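Local coordinates for protein RNA-dependent RNA polymerase (Dera Ghazi Khan orthonairovirus, PDB 6DX2) that carries an N-terminal viral OTU cysteine protease domain of the deubiquitinase type, the domain of this chain, and as a whole is probably an RNA-directed RNA polymerase, at residues A[25-30]-A[125-130]; A[119-124]-A[145-150]. One frame throughout, in Å; residues are numbered along the deposited sequence.

Contact 1. Residues A[25-30]-A[125-130]; sequences FNLNDY and ENVVTA
Val127 sets its CG2 methyl over one face of the Phe25 ring, 4.0 Å from the centroid and displaced toward the rim, a CH-pi contact that falls closest to CE1. The ring turns back to this methyl although Phe25 CB leaves its backbone on the far side: chi1 of 60° puts CG between the backbone N and the carbonyl carbon. The same methyl meets Leu27 CD2 at 3.7 Å, the leucine side chain crossing the valine at about a right angle, so CG2 touches both an aromatic face and a branched tip. Leu27 also rests on Ala121, and Trp119 meets the Phe25 ring with the planes at about 80°. Here the loop that leads from strand 18-21 to strand 31-33 is pinned to segment 125-130 of the OTU domain by a single beta bridge between Asn26 and Asn126. Its two bonds, Val127 N to Phe25 O (3.0 Å) and Leu27 N to Glu125 O (3.1 Å), straddle Asn26. Beside the bridge, the amide planes of Asn26 and Asn126 are turned 83° to each other. Asn26 ND2 gives a hydrogen to Asn126 OD1 at 3.1 Å, nearly in its own amide plane but from above the plane of the acceptor, and also binds Ser124 O. Asn26 OD1 closes an Asx turn by accepting from Asn28 N at 3.0 Å, so both ends of the amide are engaged. Asn28 OD1 lies against Glu125 CG (3.4 Å); the glutamate chain is bent at chi2, its OE1 has Lys145 as partner, and Asn28 ND2 bonds Ser33 OG.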
# COMPACT_ATOMS: atom_id res chain seq x y z
N PHE A 25 10.26 14.99 -2.92
CA PHE A 25 11.58 14.62 -3.41
C PHE A 25 11.35 13.66 -4.57
O PHE A 25 10.22 13.17 -4.78
CB PHE A 25 12.44 13.95 -2.32
CG PHE A 25 11.81 12.69 -1.77
CD1 PHE A 25 10.76 12.76 -0.85
CD2 PHE A 25 12.21 11.45 -2.20
CE1 PHE A 25 10.20 11.61 -0.36
CE2 PHE A 25 11.61 10.31 -1.72
CZ PHE A 25 10.63 10.38 -0.82
N ASN A 26 12.42 13.27 -5.22
CA ASN A 26 12.32 12.28 -6.29
C ASN A 26 12.55 10.87 -5.74
O ASN A 26 13.62 10.56 -5.21
CB ASN A 26 13.29 12.58 -7.43
CG ASN A 26 12.92 11.77 -8.63
OD1 ASN A 26 13.32 10.63 -8.74
ND2 ASN A 26 12.05 12.33 -9.50
N LEU A 27 11.53 10.02 -5.92
CA LEU A 27 11.58 8.64 -5.46
C LEU A 27 12.87 7.95 -5.87
O LEU A 27 13.45 7.17 -5.09
CB LEU A 27 10.41 7.85 -6.02
CG LEU A 27 9.07 8.23 -5.40
CD1 LEU A 27 7.98 7.45 -6.08
CD2 LEU A 27 9.17 7.99 -3.91
N ASN A 28 13.31 8.17 -7.09
CA ASN A 28 14.38 7.32 -7.56
C ASN A 28 15.75 7.77 -7.09
O ASN A 28 16.74 7.14 -7.46
CB ASN A 28 14.29 7.23 -9.06
CG ASN A 28 13.07 6.40 -9.47
OD1 ASN A 28 12.27 6.85 -10.28
ND2 ASN A 28 12.92 5.18 -8.88
N ASP A 29 15.82 8.82 -6.27
CA ASP A 29 17.05 9.10 -5.56
C ASP A 29 17.23 8.21 -4.35
O ASP A 29 18.34 8.11 -3.82
CB ASP A 29 17.10 10.57 -5.17
CG ASP A 29 17.40 11.46 -6.36
OD1 ASP A 29 18.02 10.95 -7.33
OD2 ASP A 29 16.99 12.64 -6.31
N TYR A 30 16.18 7.55 -3.91
CA TYR A 30 16.22 6.78 -2.67
C TYR A 30 15.77 5.36 -2.86
O TYR A 30 16.12 4.51 -2.04
CB TYR A 30 15.32 7.44 -1.60
CG TYR A 30 15.82 8.83 -1.31
CD1 TYR A 30 16.80 9.06 -0.35
CD2 TYR A 30 15.35 9.90 -2.04
CE1 TYR A 30 17.28 10.33 -0.12
CE2 TYR A 30 15.82 11.17 -1.83
CZ TYR A 30 16.79 11.38 -0.87
OH TYR A 30 17.24 12.67 -0.69
N GLU A 125 8.22 11.03 -11.38
CA GLU A 125 8.55 10.28 -10.16
C GLU A 125 8.76 11.17 -8.94
O GLU A 125 9.32 10.75 -7.92
CB GLU A 125 9.77 9.37 -10.35
CG GLU A 125 9.81 8.65 -11.70
CD GLU A 125 8.82 7.50 -11.79
OE1 GLU A 125 8.28 7.10 -10.75
OE2 GLU A 125 8.59 7.00 -12.91
N ASN A 126 8.26 12.40 -9.00
CA ASN A 126 8.28 13.24 -7.81
C ASN A 126 7.10 12.89 -6.92
O ASN A 126 5.97 12.71 -7.41
CB ASN A 126 8.22 14.70 -8.20
CG ASN A 126 9.37 15.10 -9.09
OD1 ASN A 126 10.53 14.91 -8.73
ND2 ASN A 126 9.07 15.62 -10.27
N VAL A 127 7.35 12.79 -5.61
CA VAL A 127 6.26 12.58 -4.67
C VAL A 127 5.28 13.73 -4.75
O VAL A 127 5.68 14.91 -4.77
CB VAL A 127 6.77 12.43 -3.23
CG1 VAL A 127 5.57 12.21 -2.30
CG2 VAL A 127 7.65 11.23 -3.12
N VAL A 128 3.99 13.39 -4.84
CA VAL A 128 2.92 14.37 -4.74
C VAL A 128 2.18 14.24 -3.42
O VAL A 128 1.82 15.24 -2.81
CB VAL A 128 1.93 14.24 -5.93
CG1 VAL A 128 1.00 15.45 -5.96
CG2 VAL A 128 2.70 14.22 -7.22
N THR A 129 1.96 13.01 -2.96
CA THR A 129 1.41 12.75 -1.64
C THR A 129 2.10 11.50 -1.11
O THR A 129 2.43 10.60 -1.89
CB THR A 129 -0.13 12.53 -1.67
OG1 THR A 129 -0.41 11.23 -2.21
CG2 THR A 129 -0.87 13.55 -2.52
N ALA A 130 2.31 11.42 0.21
CA ALA A 130 2.73 10.14 0.80
C ALA A 130 1.83 9.82 1.97
O ALA A 130 1.56 10.70 2.81
CB ALA A 130 4.16 10.13 1.27

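Contact 2. Residues A[119-124]-A[145-150]; sequences WEADVS and KLCQGH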
# COMPACT_ATOMS: atom_id res chain seq x y z
N TRP A 119 3.27 6.01 -2.06
CA TRP A 119 3.93 7.21 -2.53
C TRP A 119 3.25 7.58 -3.84
O TRP A 119 3.48 6.94 -4.87
CB TRP A 119 5.41 6.95 -2.78
CG TRP A 119 6.19 6.50 -1.55
CD1 TRP A 119 6.44 5.19 -1.17
CD2 TRP A 119 6.83 7.33 -0.58
NE1 TRP A 119 7.23 5.18 -0.05
CE2 TRP A 119 7.48 6.47 0.34
CE3 TRP A 119 6.94 8.72 -0.41
CZ2 TRP A 119 8.16 6.93 1.45
CZ3 TRP A 119 7.66 9.19 0.72
CH2 TRP A 119 8.26 8.31 1.62
N GLU A 120 2.42 8.61 -3.82
CA GLU A 120 1.82 9.10 -5.05
C GLU A 120 2.81 10.01 -5.74
O GLU A 120 3.24 11.02 -5.18
CB GLU A 120 0.50 9.80 -4.78
CG GLU A 120 -0.63 8.76 -4.62
CD GLU A 120 -1.89 9.28 -3.96
OE1 GLU A 120 -2.24 8.80 -2.85
OE2 GLU A 120 -2.55 10.17 -4.55
N ALA A 121 3.11 9.66 -7.02
CA ALA A 121 4.15 10.26 -7.81
C ALA A 121 3.56 10.84 -9.07
O ALA A 121 2.60 10.28 -9.64
CB ALA A 121 5.23 9.22 -8.19
N ASP A 122 4.16 11.93 -9.56
CA ASP A 122 3.85 12.35 -10.92
C ASP A 122 4.68 11.56 -11.95
O ASP A 122 5.46 10.66 -11.60
CB ASP A 122 4.06 13.86 -11.08
CG ASP A 122 5.52 14.30 -10.86
OD1 ASP A 122 5.74 15.50 -10.58
OD2 ASP A 122 6.44 13.45 -10.95
N VAL A 123 4.50 11.90 -13.23
CA VAL A 123 5.14 11.16 -14.32
C VAL A 123 6.66 11.24 -14.23
O VAL A 123 7.36 10.36 -14.73
CB VAL A 123 4.64 11.66 -15.70
CG1 VAL A 123 3.18 11.32 -15.89
CG2 VAL A 123 4.86 13.14 -15.85
N SER A 124 7.19 12.28 -13.60
CA SER A 124 8.62 12.38 -13.41
C SER A 124 9.09 11.78 -12.08
O SER A 124 10.26 11.97 -11.71
CB SER A 124 9.05 13.84 -13.52
OG SER A 124 8.33 14.49 -14.56
N LYS A 145 4.83 2.64 -5.18
CA LYS A 145 4.77 3.81 -6.02
C LYS A 145 3.47 3.79 -6.78
O LYS A 145 3.19 2.84 -7.53
CB LYS A 145 5.94 3.85 -6.99
CG LYS A 145 6.00 5.11 -7.85
CD LYS A 145 7.26 5.10 -8.75
CE LYS A 145 7.02 4.28 -9.99
NZ LYS A 145 8.28 4.06 -10.75
N LEU A 146 2.70 4.86 -6.65
CA LEU A 146 1.46 5.03 -7.41
C LEU A 146 1.72 6.07 -8.45
O LEU A 146 1.90 7.24 -8.13
CB LEU A 146 0.37 5.49 -6.44
CG LEU A 146 -0.29 4.41 -5.61
CD1 LEU A 146 0.68 3.56 -4.79
CD2 LEU A 146 -1.30 5.09 -4.67
N CYS A 147 1.71 5.65 -9.71
CA CYS A 147 2.09 6.58 -10.77
C CYS A 147 1.25 6.26 -11.99
O CYS A 147 1.22 5.11 -12.43
CB CYS A 147 3.59 6.46 -11.07
SG CYS A 147 4.20 7.78 -12.17
N GLN A 148 0.53 7.26 -12.50
CA GLN A 148 -0.24 7.12 -13.73
C GLN A 148 -1.15 5.90 -13.69
O GLN A 148 -1.29 5.14 -14.66
CB GLN A 148 0.69 7.09 -14.93
CG GLN A 148 1.32 8.44 -15.19
CD GLN A 148 0.27 9.51 -15.45
OE1 GLN A 148 0.32 10.60 -14.88
NE2 GLN A 148 -0.70 9.20 -16.31
N GLY A 149 -1.79 5.70 -12.55
CA GLY A 149 -2.76 4.65 -12.40
C GLY A 149 -2.20 3.27 -12.15
O GLY A 149 -2.98 2.34 -11.97
N HIS A 150 -0.88 3.11 -12.09
CA HIS A 150 -0.32 1.80 -11.82
C HIS A 150 0.47 1.84 -10.52
O HIS A 150 0.83 2.90 -10.02
CB HIS A 150 0.54 1.33 -13.01
CG HIS A 150 -0.27 1.02 -14.23
ND1 HIS A 150 -0.40 1.91 -15.28
CD2 HIS A 150 -1.02 -0.06 -14.56
CE1 HIS A 150 -1.18 1.38 -16.21
NE2 HIS A 150 -1.57 0.18 -15.79
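Parallel pairing of strands 116-121 and 142-147 forms this part of the central mixed sheet of the OTU domain, close to where both strands run out into loops. Leu146 turns both its N-H and its C=O to strand 116-121, spanning Glu120: its N gives a hydrogen to Trp119 O at 2.8 Å, in an almost straight bond, and its O accepts from Ala121 N at 2.9 Å. Glu120 and Leu146 share one face of the sheet. There the CG methylene of Glu120 lies 3.7 Å from Leu146 CD2, the two side chains crossing at a slant, so the glutamate offers its aliphatic stem to the leucine. On the other face Ala121 CB fits between its neighbours, 4.2 Å from Lys145 CG and 4.3 Å from Cys147 CB. Trp119 points to this face too, but its indole leads off toward Phe31, and NE1 bonds Asn143 OD1. At the strand end, chi1 of -170° sets Cys147 SG anti to the backbone N, and it comes within 3.2 Å of Asp122 O, just beyond strand 116-121. Further out, Val123 CG1 stands against the amide end of Gln148, 3.1 Å from OE1 and 3.5 Å from CD. Gln148 and Gly149 are the middle residues of a type I' turn, which joins strand 142-147 to strand 150-156. Lys145 NZ forms a salt bridge with Glu125 OE1 and a weak bond to Ser33 OG. The backbone bonds thus hold the two strands together; within the strands the side chains add apolar contact, beyond them carbon and sulfur meet oxygen, and the charge of the buried Lys145 is met from the loop that follows Ala121.

Both contacts are partly buried, with centres 9 Å apart, and they meet through neighbouring strands 116-121 and 127-133. Contact 2 belongs to the sheet proper, pairing two regular strands through repeated parallel backbone bonds; contact 1 ties an irregular loop to segment 125-130 by one bridge, and relies more on asparagine amides and on a methyl-aromatic contact. Each has its buried side on the same apolar cluster: Ala130 CB packs on Trp119 CE3 at 3.5 Å, and Leu27 CD1 on Lys145 CG at the same distance. Toward the surface they diverge, contact 1 ending in Asn26 and Asn28, contact 2 in Val123 and Gln148. A classic beta bulge sets Val128 and Thr129 both opposite Glu120.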